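Local coordinates for glycoside hydrolase family 15, cellulose signaling associated protein envoy (Hypocrea jecorina, PDB 4WUJ), which is a LOV-domain flavoprotein that binds flavin mononucleotide and probably acts as a blue-light photoreceptor, linking light sensing to the oxidative stress response, at residues C[13-18]-C[34-39]. Residues are numbered along the deposited sequence; the frame is centred on the assembly and turned at random.
Sequences DVMGIL and LDCSVS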
loop_
_atom_site.group_PDB
_atom_site.type_symbol
_atom_site.label_atom_id
_atom_site.label_comp_id
_atom_site.label_asym_id
_atom_site.label_seq_id
_atom_site.Cartn_x
_atom_site.Cartn_y
_atom_site.Cartn_z
ATOM N N ASP C 13 6.176 1.071 9.034
ATOM C CA ASP C 13 5.360 2.158 8.511
ATOM C C ASP C 13 5.626 2.354 7.027
ATOM O O ASP C 13 6.217 3.348 6.614
ATOM C CB ASP C 13 5.618 3.455 9.279
ATOM C CG ASP C 13 4.651 4.576 8.878
ATOM O OD1 ASP C 13 3.700 4.288 8.129
ATOM O OD2 ASP C 13 4.836 5.735 9.316
ATOM N N VAL C 14 5.177 1.403 6.225
ATOM C CA VAL C 14 5.456 1.443 4.799
ATOM C C VAL C 14 4.944 2.737 4.199
ATOM O O VAL C 14 5.595 3.368 3.349
ATOM C CB VAL C 14 4.854 0.234 4.057
ATOM C CG1 VAL C 14 5.170 0.272 2.588
ATOM C CG2 VAL C 14 5.387 -1.075 4.668
ATOM N N MET C 15 3.784 3.173 4.646
ATOM C CA MET C 15 3.178 4.271 3.948
ATOM C C MET C 15 3.871 5.570 4.389
ATOM O O MET C 15 4.040 6.484 3.569
ATOM C CB MET C 15 1.648 4.225 4.089
ATOM C CG MET C 15 1.047 2.767 3.850
ATOM S SD MET C 15 0.483 2.298 2.170
ATOM C CE MET C 15 -1.280 2.092 2.408
ATOM N N GLY C 16 4.354 5.633 5.633
ATOM C CA GLY C 16 5.202 6.752 6.040
ATOM C C GLY C 16 6.548 6.805 5.260
ATOM O O GLY C 16 7.112 7.876 4.977
ATOM N N ILE C 17 7.072 5.623 4.948
ATOM C CA ILE C 17 8.203 5.469 4.032
ATOM C C ILE C 17 7.873 6.023 2.638
ATOM O O ILE C 17 8.619 6.838 2.097
ATOM C CB ILE C 17 8.594 3.988 3.956
ATOM C CG1 ILE C 17 9.439 3.639 5.181
ATOM C CG2 ILE C 17 9.292 3.652 2.667
ATOM C CD1 ILE C 17 9.777 2.203 5.288
ATOM N N LEU C 18 6.758 5.590 2.066
ATOM C CA LEU C 18 6.323 6.085 0.751
ATOM C C LEU C 18 6.083 7.590 0.735
ATOM O O LEU C 18 6.444 8.292 -0.183
ATOM C CB LEU C 18 5.033 5.387 0.324
ATOM C CG LEU C 18 5.250 3.917 0.014
ATOM C CD1 LEU C 18 3.954 3.246 -0.252
ATOM C CD2 LEU C 18 6.205 3.730 -1.179
ATOM N N LEU C 34 0.311 5.894 -6.830
ATOM C CA LEU C 34 0.401 4.567 -6.215
ATOM C C LEU C 34 -0.887 4.207 -5.460
ATOM O O LEU C 34 -1.402 5.031 -4.696
ATOM C CB LEU C 34 1.545 4.519 -5.181
ATOM C CG LEU C 34 3.028 4.679 -5.533
ATOM C CD1 LEU C 34 3.908 3.785 -4.600
ATOM C CD2 LEU C 34 3.286 4.332 -6.942
ATOM N N ASP C 35 -1.362 2.970 -5.597
ATOM C CA ASP C 35 -2.413 2.467 -4.691
ATOM C C ASP C 35 -1.947 1.219 -3.823
ATOM O O ASP C 35 -0.775 0.807 -3.897
ATOM C CB ASP C 35 -3.718 2.245 -5.469
ATOM C CG ASP C 35 -3.709 0.984 -6.321
ATOM O OD1 ASP C 35 -2.760 0.167 -6.229
ATOM O OD2 ASP C 35 -4.666 0.811 -7.119
ATOM N N CYS C 36 -2.831 0.643 -2.995
ATOM C CA CYS C 36 -2.392 -0.374 -2.002
ATOM C C CYS C 36 -2.170 -1.743 -2.558
ATOM O O CYS C 36 -1.805 -2.686 -1.833
ATOM C CB CYS C 36 -3.426 -0.481 -0.869
ATOM S SG CYS C 36 -3.576 1.017 -0.063
ATOM N N SER C 37 -2.431 -1.863 -3.835
ATOM C CA SER C 37 -2.124 -3.078 -4.574
ATOM C C SER C 37 -0.672 -3.082 -5.151
ATOM O O SER C 37 -0.250 -4.079 -5.747
ATOM C CB SER C 37 -3.121 -3.181 -5.766
ATOM O OG SER C 37 -4.253 -3.941 -5.401
ATOM N N VAL C 38 0.027 -1.944 -5.084
ATOM C CA VAL C 38 1.348 -1.826 -5.702
ATOM C C VAL C 38 2.264 -2.966 -5.211
ATOM O O VAL C 38 2.212 -3.357 -4.058
ATOM C CB VAL C 38 2.034 -0.453 -5.416
ATOM C CG1 VAL C 38 2.409 -0.306 -3.974
ATOM C CG2 VAL C 38 3.307 -0.294 -6.256
ATOM N N SER C 39 3.047 -3.550 -6.112
ATOM C CA SER C 39 4.031 -4.536 -5.696
ATOM C C SER C 39 5.271 -3.815 -5.140
ATOM O O SER C 39 5.845 -2.917 -5.785
ATOM C CB SER C 39 4.376 -5.462 -6.827
ATOM O OG SER C 39 5.608 -6.094 -6.596
#
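Two backbone amides grip Asp13 OD1 just ahead of Met15 and Leu18, the residues that reach across to 34-39. Gly16 N lies 2.9 Å from Asp13 OD1, with an N-H...O angle of 152°. It approaches from above the carboxylate plane, 65° out of it. Asp13 occupies the N-cap position of helix 14-22, and this is its capping bond; the other donor, Leu34 N of the second subunit, ties the cap to the partner chain.

On the other side, Asp35 organises the loop leading into strand 39-44. Its OD1 accepts from Ser37 N at 3.2 Å, closing an Asx turn. Val38 N meets Asp35 O at 3.1 Å to complete a type I turn, within which Cys36 is held.

Two apolar meetings join the segments. Met15 is bent at its second torsion (chi2 -93°) and again at the third, which brings its methyl forward. Met15 CE thus comes within 3.5 Å of Cys36 SG. One turn further along the helix, Leu18 CD2 touches Leu34 CD1 at 4.1 Å, branch against branch, with the two side chains slanting across each other.

Leu18 also packs on Leu40 and Leu34 on Leu143, so the pair lies between helix 14-22, the loop after it, and strands 39-44 and 139-144 of the antiparallel PAS-fold sheet, while Met15 packs on Leu18 of the second subunit at the dimer interface. In this LOV domain, one part of a longer protein, the Leu18 side chain is about 11 Å from the bound flavin mononucleotide, outside the chromophore's immediate shell.

The segments bury 132 Å² between them; the four touching residues are all buried, and the contacts between them are apolar. Van der Waals contact therefore joins the segments directly, while directional bonding fixes the turn and the helix start.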